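Side-chain contacts in magnesium transporter, putative (PDB 3KXR), which probably carries magnesium or similar cations across the membrane, the chain here being a soluble part with a CBS-domain pair and a piece of the MgtE N domain: residues D17-S22 with L47-S52; T103-D108 with S145-L150; D137-I142 with R166-L171. One frame throughout, in Å; residues are numbered along the deposited sequence.

Contact 1 (D17-S22 with L47-S52); sequences DLIEWS and LYDQYS
Ile-19 reaches across from helix 15-20 and lays its CG1-CD1 arm against CB of Tyr-48 and the backbone and CB of Asp-49, an example of how one branched side chain can bridge two helices at a protein surface. The CB of Ile-19 points at segment 47-52, and CG1 lies anti to the carbonyl carbon (chi1 -70°), which carries the longer branch forward while CG2 stays anti to the backbone N. CG1 of Ile-19 meets CB of Tyr-48 at 3.7 Å, the two side chains running at a slant to one another. Tyr-48 thus contributes its methylene carbon and not its ring, for beyond CB the side chain leads away from Ile-19. The end of the isoleucine goes to the next residue: CD1 of Ile-19 lies 3.6 Å from N of Asp-49 and 3.7 Å from CB of Asp-49. With CG of Asp-49 anti to its own N, OD1 of Asp-49 comes to 4.1 Å from CD1 of Ile-19. All of this is van der Waals packing. Ile-19 also touches Phe-45, one turn earlier on helix 39-50, while Leu-18 packs on helix 27-36, so that the three helices of the partial MgtE N domain are drawn together.

Contact 2 (T103-D108 with S145-L150); sequences TVRRYD and SREIEL
The two CBS motifs of the pair are joined here by a charged cluster: Arg-105, at the end of strand 100-105 and the N-cap position of helix 106-109, belongs to the first, and the turn before strand 149-153, with Arg-146 and Glu-147, to the second. Arg-105 holds the carboxylate of Glu-147 end-on, one nitrogen to each oxygen. NH1 of Arg-105 donates to OE1 of Glu-147 at 2.7 Å, with an angle of 152° at the hydrogen, and NH2 of Arg-105 donates to OE2 of Glu-147 at 3.1 Å. Both oxygens use their syn lone pairs, and guanidinium and carboxylate are nearly coplanar, 5° apart; a weak third bond runs from NH1 to OE2. The Arg-105 chain, extended from CG to NE, delivers the group, whereas Glu-147 bends at chi2 to meet it. Arg-146 comes over one face of the Arg-105 guanidinium, whose edge is taken by Glu-147. Bent at chi2 and chi3, its chain folds back until the two guanidinium groups lie stacked, centres 3.6 Å apart and planes at 18°. Asp-125 probably offsets the like charges, since it forms a salt bridge with NH2 of Arg-146 and a long, weak ion pair with Arg-105. Asn-90 gives OE1 of Glu-147 a second donor, and an ST turn, in which OG of Ser-145 accepts from N of Glu-147 at 3.0 Å, shapes the chain leading into Glu-147. Edge-on bidentate pairing and face-on stacking thus use both aspects of one guanidinium at the junction of the two motifs of a CBS pair.

Contact 3 (D137-I142 with R166-L171); sequences DAAEAI and RAATAL
Ala-139 and Ala-168 face each other where helix 135-143 and helix 165-176 come together, and the small size of both is what lets the backbones draw so near. CA of Ala-139 and CA of Ala-168 are 4.6 Å apart. The methyl group of Ala-168 rests directly against the opposing main chain, with CB of Ala-168 at 3.8 Å from CA of Ala-139 and at 4.0 Å from CB of Ala-139. The approach is matched from the other side, where CB of Ala-139 lies 3.9 Å from the carbonyl O of Ala-168. Each methyl thus borders backbone as well as side chain, a mutual fit with neither residue reaching far.

One turn along helix 135-143, Ile-142 supplies the third member. Its CG1 is anti to the carbonyl carbon (chi1 -48°) and the chain then runs straight on (chi2 174°), which brings the terminal CD1 of Ile-142 to 4.2 Å from the CB of Ala-168. The same alanine methyl is therefore bordered by Ala-139 and by the isoleucine tip. These three residues are buried, and their contact is van der Waals packing.

The next shell continues the packing. Ala-139 also touches Val-172, one turn beyond Ala-168, and Ile-142 touches Leu-165, so the packing extends both ways along helix 165-176. Ala-138 and Leu-171 both lean on Ile-56. On the sheet side, Ala-141 and Ile-142 pack on Leu-150 of strand 149-153, and Ala-138 and Ala-141 on Leu-129 of strand 129-130, seating helix 135-143 on the sheet.

The two helices thus pack on each other, with helix 135-143 also on the sheet, in the beta-alpha-beta-beta-alpha order (129-130, 135-143, 149-153, 159-164, 165-176) characteristic of a CBS motif, here the second of the pair.

Overall arrangement
From the N terminus, contact 1 comes first: it closes a mostly helical, strand-free excursion, joining helix 15-20 to the end of helix 39-50, and is complete before either of the others begins. Contact 2 opens in the first CBS motif, where strand 100-105 passes into helix 106-109, and closes at residues 145-150 in the second, so it ties the two motifs together. Contact 3 opens inside that span, at 137-142, and closes after it, at 166-171; contacts 2 and 3 therefore cross without nesting. They also touch where helix 135-143 meets strand 149-153, whereas contact 1 stays apart, its centre about 21 Å from that of contact 3 and about 31 Å from that of contact 2.

Contact 1 (D17-S22 with L47-S52)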
loop_
_atom_site.group_PDB
_atom_site.type_symbol
_atom_site.label_atom_id
_atom_site.label_comp_id
_atom_site.label_asym_id
_atom_site.label_seq_id
_atom_site.Cartn_x
_atom_site.Cartn_y
_atom_site.Cartn_z
ATOM N N ASP A 17 -8.156 10.166 -15.189
ATOM C CA ASP A 17 -8.591 9.345 -16.290
ATOM C C ASP A 17 -9.687 8.417 -15.793
ATOM O O ASP A 17 -10.709 8.261 -16.433
ATOM C CB ASP A 17 -7.423 8.513 -16.816
ATOM C CG ASP A 17 -6.255 9.374 -17.358
ATOM O OD1 ASP A 17 -6.457 10.576 -17.707
ATOM O OD2 ASP A 17 -5.129 8.814 -17.450
ATOM N N LEU A 18 -9.471 7.808 -14.637
ATOM C CA LEU A 18 -10.436 6.857 -14.111
ATOM C C LEU A 18 -11.781 7.525 -13.909
ATOM O O LEU A 18 -12.792 6.987 -14.326
ATOM C CB LEU A 18 -9.946 6.216 -12.812
ATOM C CG LEU A 18 -8.731 5.281 -12.915
ATOM C CD1 LEU A 18 -8.285 4.814 -11.520
ATOM C CD2 LEU A 18 -9.017 4.055 -13.822
ATOM N N ILE A 19 -11.770 8.724 -13.335
ATOM C CA ILE A 19 -12.987 9.491 -13.061
ATOM C C ILE A 19 -13.716 9.843 -14.343
ATOM O O ILE A 19 -14.942 9.631 -14.485
ATOM C CB ILE A 19 -12.688 10.791 -12.271
ATOM C CG1 ILE A 19 -12.270 10.459 -10.835
ATOM C CG2 ILE A 19 -13.910 11.717 -12.252
ATOM C CD1 ILE A 19 -13.427 10.049 -9.926
ATOM N N GLU A 20 -12.943 10.340 -15.294
ATOM C CA GLU A 20 -13.505 10.735 -16.560
ATOM C C GLU A 20 -14.130 9.528 -17.266
ATOM O O GLU A 20 -15.132 9.662 -17.967
ATOM C CB GLU A 20 -12.408 11.336 -17.406
ATOM C CG GLU A 20 -12.855 11.778 -18.784
ATOM C CD GLU A 20 -11.697 11.838 -19.738
ATOM O OE1 GLU A 20 -10.543 11.721 -19.263
ATOM O OE2 GLU A 20 -11.941 11.992 -20.962
ATOM N N TRP A 21 -13.560 8.349 -17.053
ATOM C CA TRP A 21 -14.062 7.128 -17.674
ATOM C C TRP A 21 -14.886 6.222 -16.767
ATOM O O TRP A 21 -14.992 5.005 -17.005
ATOM C CB TRP A 21 -12.885 6.373 -18.253
ATOM C CG TRP A 21 -12.715 6.685 -19.660
ATOM C CD1 TRP A 21 -13.267 7.728 -20.346
ATOM C CD2 TRP A 21 -11.950 5.952 -20.589
ATOM N NE1 TRP A 21 -12.902 7.676 -21.649
ATOM C CE2 TRP A 21 -12.091 6.587 -21.833
ATOM C CE3 TRP A 21 -11.169 4.801 -20.501
ATOM C CZ2 TRP A 21 -11.468 6.117 -22.987
ATOM C CZ3 TRP A 21 -10.545 4.324 -21.655
ATOM C CH2 TRP A 21 -10.693 4.981 -22.877
ATOM N N SER A 22 -15.497 6.830 -15.752
ATOM C CA SER A 22 -16.244 6.068 -14.757
ATOM C C SER A 22 -17.490 5.415 -15.330
ATOM O O SER A 22 -17.859 4.358 -14.872
ATOM C CB SER A 22 -16.557 6.899 -13.500
ATOM O OG SER A 22 -17.429 7.966 -13.771
ATOM N N LEU A 47 -11.390 12.834 -4.048
ATOM C CA LEU A 47 -11.812 14.234 -4.154
ATOM C C LEU A 47 -12.537 14.517 -5.470
ATOM O O LEU A 47 -13.581 15.186 -5.478
ATOM C CB LEU A 47 -10.639 15.177 -4.018
ATOM C CG LEU A 47 -10.042 15.276 -2.609
ATOM C CD1 LEU A 47 -8.676 15.911 -2.704
ATOM C CD2 LEU A 47 -10.931 16.031 -1.623
ATOM N N TYR A 48 -11.974 14.031 -6.569
ATOM C CA TYR A 48 -12.617 14.159 -7.869
ATOM C C TYR A 48 -13.961 13.419 -7.879
ATOM O O TYR A 48 -14.918 13.842 -8.495
ATOM C CB TYR A 48 -11.735 13.595 -8.964
ATOM C CG TYR A 48 -10.775 14.580 -9.569
ATOM C CD1 TYR A 48 -10.811 14.884 -10.924
ATOM C CD2 TYR A 48 -9.837 15.209 -8.799
ATOM C CE1 TYR A 48 -9.929 15.807 -11.482
ATOM C CE2 TYR A 48 -8.944 16.132 -9.356
ATOM C CZ TYR A 48 -9.002 16.420 -10.685
ATOM O OH TYR A 48 -8.115 17.309 -11.208
ATOM N N ASP A 49 -14.029 12.328 -7.151
ATOM C CA ASP A 49 -15.242 11.565 -7.098
ATOM C C ASP A 49 -16.300 12.257 -6.275
ATOM O O ASP A 49 -17.496 12.078 -6.514
ATOM C CB ASP A 49 -14.945 10.182 -6.523
ATOM C CG ASP A 49 -16.098 9.217 -6.677
ATOM O OD1 ASP A 49 -16.828 9.247 -7.695
ATOM O OD2 ASP A 49 -16.252 8.389 -5.766
ATOM N N GLN A 50 -15.886 13.054 -5.303
ATOM C CA GLN A 50 -16.862 13.720 -4.461
ATOM C C GLN A 50 -17.204 15.102 -4.972
ATOM O O GLN A 50 -18.327 15.528 -4.817
ATOM C CB GLN A 50 -16.377 13.815 -3.034
ATOM C CG GLN A 50 -17.428 14.409 -2.099
ATOM C CD GLN A 50 -16.969 14.455 -0.645
ATOM O OE1 GLN A 50 -15.833 14.075 -0.320
ATOM N NE2 GLN A 50 -17.845 14.931 0.236
ATOM N N TYR A 51 -16.246 15.801 -5.571
ATOM C CA TYR A 51 -16.441 17.199 -5.957
ATOM C C TYR A 51 -16.354 17.362 -7.461
ATOM O O TYR A 51 -15.460 16.818 -8.112
ATOM C CB TYR A 51 -15.408 18.121 -5.267
ATOM C CG TYR A 51 -15.512 18.111 -3.756
ATOM C CD1 TYR A 51 -14.558 17.460 -2.964
ATOM C CD2 TYR A 51 -16.588 18.716 -3.117
ATOM C CE1 TYR A 51 -14.678 17.432 -1.563
ATOM C CE2 TYR A 51 -16.710 18.705 -1.713
ATOM C CZ TYR A 51 -15.763 18.057 -0.950
ATOM O OH TYR A 51 -15.917 18.039 0.408
ATOM N N SER A 52 -17.275 18.144 -8.005
ATOM C CA SER A 52 -17.384 18.310 -9.446
ATOM C C SER A 52 -16.357 19.323 -9.913
ATOM O O SER A 52 -15.640 19.912 -9.100
ATOM C CB SER A 52 -18.798 18.740 -9.812
ATOM O OG SER A 52 -19.144 19.909 -9.092
#

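Contact 2 (T103-D108 with S145-L150)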
loop_
_atom_site.group_PDB
_atom_site.type_symbol
_atom_site.label_atom_id
_atom_site.label_comp_id
_atom_site.label_asym_id
_atom_site.label_seq_id
_atom_site.Cartn_x
_atom_site.Cartn_y
_atom_site.Cartn_z
ATOM N N THR A 103 -7.030 29.698 12.473
ATOM C CA THR A 103 -5.706 29.678 11.902
ATOM C C THR A 103 -4.774 30.442 12.815
ATOM O O THR A 103 -5.127 31.513 13.299
ATOM C CB THR A 103 -5.752 30.409 10.531
ATOM O OG1 THR A 103 -6.630 29.694 9.660
ATOM C CG2 THR A 103 -4.367 30.562 9.870
ATOM N N VAL A 104 -3.582 29.909 13.062
ATOM C CA VAL A 104 -2.536 30.715 13.709
ATOM C C VAL A 104 -1.436 30.982 12.699
ATOM O O VAL A 104 -1.101 30.102 11.942
ATOM C CB VAL A 104 -1.975 30.047 15.002
ATOM C CG1 VAL A 104 -3.120 29.595 15.931
ATOM C CG2 VAL A 104 -1.084 28.873 14.678
ATOM N N ARG A 105 -0.872 32.178 12.692
ATOM C CA ARG A 105 0.199 32.516 11.742
ATOM C C ARG A 105 1.586 32.332 12.277
ATOM O O ARG A 105 1.880 32.687 13.400
ATOM C CB ARG A 105 0.146 33.973 11.360
ATOM C CG ARG A 105 -1.142 34.426 10.806
ATOM C CD ARG A 105 -0.946 35.867 10.397
ATOM N NE ARG A 105 -2.223 36.437 10.036
ATOM C CZ ARG A 105 -2.855 36.235 8.875
ATOM N NH1 ARG A 105 -2.305 35.469 7.921
ATOM N NH2 ARG A 105 -4.050 36.824 8.662
ATOM N N ARG A 106 2.481 31.878 11.423
ATOM C CA ARG A 106 3.852 31.722 11.836
ATOM C C ARG A 106 4.395 32.963 12.540
ATOM O O ARG A 106 4.976 32.870 13.617
ATOM C CB ARG A 106 4.752 31.413 10.649
ATOM C CG ARG A 106 6.179 31.475 11.064
ATOM C CD ARG A 106 7.094 30.632 10.288
ATOM N NE ARG A 106 6.900 30.858 8.887
ATOM C CZ ARG A 106 7.037 29.907 7.978
ATOM N NH1 ARG A 106 7.411 28.662 8.312
ATOM N NH2 ARG A 106 6.813 30.210 6.720
ATOM N N TYR A 107 4.254 34.117 11.907
ATOM C CA TYR A 107 4.859 35.319 12.443
ATOM C C TYR A 107 4.367 35.628 13.866
ATOM O O TYR A 107 5.155 36.006 14.723
ATOM C CB TYR A 107 4.618 36.502 11.535
ATOM C CG TYR A 107 5.240 37.775 12.061
ATOM C CD1 TYR A 107 6.529 38.137 11.692
ATOM C CD2 TYR A 107 4.541 38.612 12.940
ATOM C CE1 TYR A 107 7.101 39.291 12.167
ATOM C CE2 TYR A 107 5.107 39.770 13.418
ATOM C CZ TYR A 107 6.391 40.104 13.023
ATOM O OH TYR A 107 6.990 41.256 13.485
ATOM N N ASP A 108 3.078 35.449 14.106
ATOM C CA ASP A 108 2.532 35.693 15.431
ATOM C C ASP A 108 2.966 34.623 16.391
ATOM O O ASP A 108 3.311 34.946 17.514
ATOM C CB ASP A 108 0.996 35.783 15.458
ATOM C CG ASP A 108 0.444 36.808 14.467
ATOM O OD1 ASP A 108 1.092 37.869 14.248
ATOM O OD2 ASP A 108 -0.640 36.524 13.885
ATOM N N SER A 145 -5.618 38.672 -0.879
ATOM C CA SER A 145 -5.566 38.626 0.567
ATOM C C SER A 145 -4.111 38.724 0.926
ATOM O O SER A 145 -3.253 38.928 0.067
ATOM C CB SER A 145 -6.116 37.302 1.071
ATOM O OG SER A 145 -5.193 36.264 0.794
ATOM N N ARG A 146 -3.810 38.545 2.193
ATOM C CA ARG A 146 -2.409 38.564 2.592
ATOM C C ARG A 146 -1.933 37.139 2.887
ATOM O O ARG A 146 -0.849 36.931 3.388
ATOM C CB ARG A 146 -2.177 39.573 3.713
ATOM C CG ARG A 146 -3.263 39.637 4.782
ATOM C CD ARG A 146 -3.040 38.565 5.858
ATOM N NE ARG A 146 -1.748 38.713 6.556
ATOM C CZ ARG A 146 -1.557 39.347 7.720
ATOM N NH1 ARG A 146 -0.330 39.396 8.243
ATOM N NH2 ARG A 146 -2.568 39.931 8.376
ATOM N N GLU A 147 -2.735 36.167 2.475
ATOM C CA GLU A 147 -2.451 34.743 2.688
ATOM C C GLU A 147 -1.784 34.076 1.494
ATOM O O GLU A 147 -2.004 34.461 0.340
ATOM C CB GLU A 147 -3.745 33.968 2.927
ATOM C CG GLU A 147 -4.796 34.612 3.841
ATOM C CD GLU A 147 -4.301 34.861 5.246
ATOM O OE1 GLU A 147 -3.233 34.316 5.637
ATOM O OE2 GLU A 147 -4.972 35.628 5.964
ATOM N N ILE A 148 -0.993 33.052 1.770
ATOM C CA ILE A 148 -0.454 32.232 0.704
ATOM C C ILE A 148 -1.102 30.835 0.688
ATOM O O ILE A 148 -0.753 29.970 -0.132
ATOM C CB ILE A 148 1.112 32.188 0.741
ATOM C CG1 ILE A 148 1.666 31.586 2.043
ATOM C CG2 ILE A 148 1.661 33.595 0.545
ATOM C CD1 ILE A 148 3.276 31.337 2.045
ATOM N N GLU A 149 -2.076 30.626 1.564
ATOM C CA GLU A 149 -2.836 29.395 1.548
ATOM C C GLU A 149 -4.109 29.653 2.284
ATOM O O GLU A 149 -4.148 30.496 3.183
ATOM C CB GLU A 149 -2.060 28.292 2.273
ATOM C CG GLU A 149 -1.788 28.622 3.751
ATOM C CD GLU A 149 -0.833 27.663 4.471
ATOM O OE1 GLU A 149 -0.998 26.422 4.361
ATOM O OE2 GLU A 149 0.057 28.173 5.193
ATOM N N LEU A 150 -5.143 28.902 1.957
ATOM C CA LEU A 150 -6.348 28.950 2.767
ATOM C C LEU A 150 -6.832 27.540 3.083
ATOM O O LEU A 150 -6.733 26.647 2.242
ATOM C CB LEU A 150 -7.459 29.696 2.038
ATOM C CG LEU A 150 -7.408 31.228 1.963
ATOM C CD1 LEU A 150 -8.582 31.761 1.107
ATOM C CD2 LEU A 150 -7.426 31.832 3.373
#

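Contact 3 (D137-I142 with R166-L171)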
loop_
_atom_site.group_PDB
_atom_site.type_symbol
_atom_site.label_atom_id
_atom_site.label_comp_id
_atom_site.label_asym_id
_atom_site.label_seq_id
_atom_site.Cartn_x
_atom_site.Cartn_y
_atom_site.Cartn_z
ATOM N N ASP A 137 -13.655 31.925 -7.649
ATOM C CA ASP A 137 -13.851 32.591 -6.375
ATOM C C ASP A 137 -12.771 32.164 -5.388
ATOM O O ASP A 137 -12.318 32.963 -4.594
ATOM C CB ASP A 137 -15.221 32.309 -5.783
ATOM C CG ASP A 137 -16.338 33.022 -6.513
ATOM O OD1 ASP A 137 -16.063 33.863 -7.408
ATOM O OD2 ASP A 137 -17.515 32.716 -6.197
ATOM N N ALA A 138 -12.354 30.908 -5.437
ATOM C CA ALA A 138 -11.251 30.437 -4.604
ATOM C C ALA A 138 -9.972 31.165 -4.937
ATOM O O ALA A 138 -9.292 31.659 -4.052
ATOM C CB ALA A 138 -11.036 28.967 -4.791
ATOM N N ALA A 139 -9.631 31.215 -6.210
ATOM C CA ALA A 139 -8.405 31.872 -6.645
ATOM C C ALA A 139 -8.411 33.350 -6.245
ATOM O O ALA A 139 -7.409 33.865 -5.745
ATOM C CB ALA A 139 -8.218 31.714 -8.182
ATOM N N GLU A 140 -9.542 34.023 -6.421
ATOM C CA GLU A 140 -9.645 35.417 -6.003
ATOM C C GLU A 140 -9.409 35.608 -4.509
ATOM O O GLU A 140 -8.727 36.553 -4.084
ATOM C CB GLU A 140 -11.013 35.996 -6.350
ATOM C CG GLU A 140 -10.985 36.785 -7.619
ATOM C CD GLU A 140 -12.285 37.513 -7.875
ATOM O OE1 GLU A 140 -12.365 38.729 -7.526
ATOM O OE2 GLU A 140 -13.215 36.852 -8.420
ATOM N N ALA A 141 -10.011 34.716 -3.726
ATOM C CA ALA A 141 -9.997 34.821 -2.284
ATOM C C ALA A 141 -8.567 34.722 -1.773
ATOM O O ALA A 141 -8.205 35.468 -0.880
ATOM C CB ALA A 141 -10.902 33.767 -1.640
ATOM N N ILE A 142 -7.766 33.822 -2.357
ATOM C CA ILE A 142 -6.343 33.669 -1.964
ATOM C C ILE A 142 -5.514 34.811 -2.537
ATOM O O ILE A 142 -4.734 35.431 -1.819
ATOM C CB ILE A 142 -5.689 32.322 -2.411
ATOM C CG1 ILE A 142 -6.567 31.137 -2.055
ATOM C CG2 ILE A 142 -4.356 32.093 -1.690
ATOM C CD1 ILE A 142 -6.062 29.765 -2.589
ATOM N N ARG A 166 0.032 29.136 -5.098
ATOM C CA ARG A 166 0.544 28.478 -6.308
ATOM C C ARG A 166 -0.536 27.747 -7.102
ATOM O O ARG A 166 -0.597 27.881 -8.316
ATOM C CB ARG A 166 1.647 27.480 -5.953
ATOM C CG ARG A 166 2.538 27.147 -7.138
ATOM C CD ARG A 166 3.624 26.154 -6.754
ATOM N NE ARG A 166 4.428 26.622 -5.636
ATOM C CZ ARG A 166 5.367 27.561 -5.719
ATOM N NH1 ARG A 166 6.038 27.922 -4.630
ATOM N NH2 ARG A 166 5.636 28.144 -6.879
ATOM N N ALA A 167 -1.379 26.982 -6.412
ATOM C CA ALA A 167 -2.480 26.279 -7.072
ATOM C C ALA A 167 -3.449 27.295 -7.677
ATOM O O ALA A 167 -3.930 27.118 -8.786
ATOM C CB ALA A 167 -3.196 25.352 -6.103
ATOM N N ALA A 168 -3.727 28.378 -6.965
ATOM C CA ALA A 168 -4.645 29.393 -7.498
ATOM C C ALA A 168 -4.132 29.952 -8.819
ATOM O O ALA A 168 -4.915 30.258 -9.723
ATOM C CB ALA A 168 -4.838 30.523 -6.505
ATOM N N THR A 169 -2.817 30.109 -8.920
ATOM C CA THR A 169 -2.235 30.629 -10.135
ATOM C C THR A 169 -2.538 29.675 -11.275
ATOM O O THR A 169 -2.997 30.087 -12.331
ATOM C CB THR A 169 -0.724 30.781 -10.024
ATOM O OG1 THR A 169 -0.401 31.556 -8.858
ATOM C CG2 THR A 169 -0.172 31.440 -11.310
ATOM N N ALA A 170 -2.290 28.388 -11.043
ATOM C CA ALA A 170 -2.627 27.360 -12.022
ATOM C C ALA A 170 -4.089 27.484 -12.456
ATOM O O ALA A 170 -4.340 27.689 -13.617
ATOM C CB ALA A 170 -2.320 25.957 -11.486
ATOM N N LEU A 171 -5.036 27.394 -11.526
ATOM C CA LEU A 171 -6.487 27.549 -11.824
ATOM C C LEU A 171 -6.836 28.721 -12.738
ATOM O O LEU A 171 -7.578 28.574 -13.722
ATOM C CB LEU A 171 -7.275 27.752 -10.534
ATOM C CG LEU A 171 -7.265 26.581 -9.558
ATOM C CD1 LEU A 171 -8.046 26.947 -8.273
ATOM C CD2 LEU A 171 -7.787 25.279 -10.247
#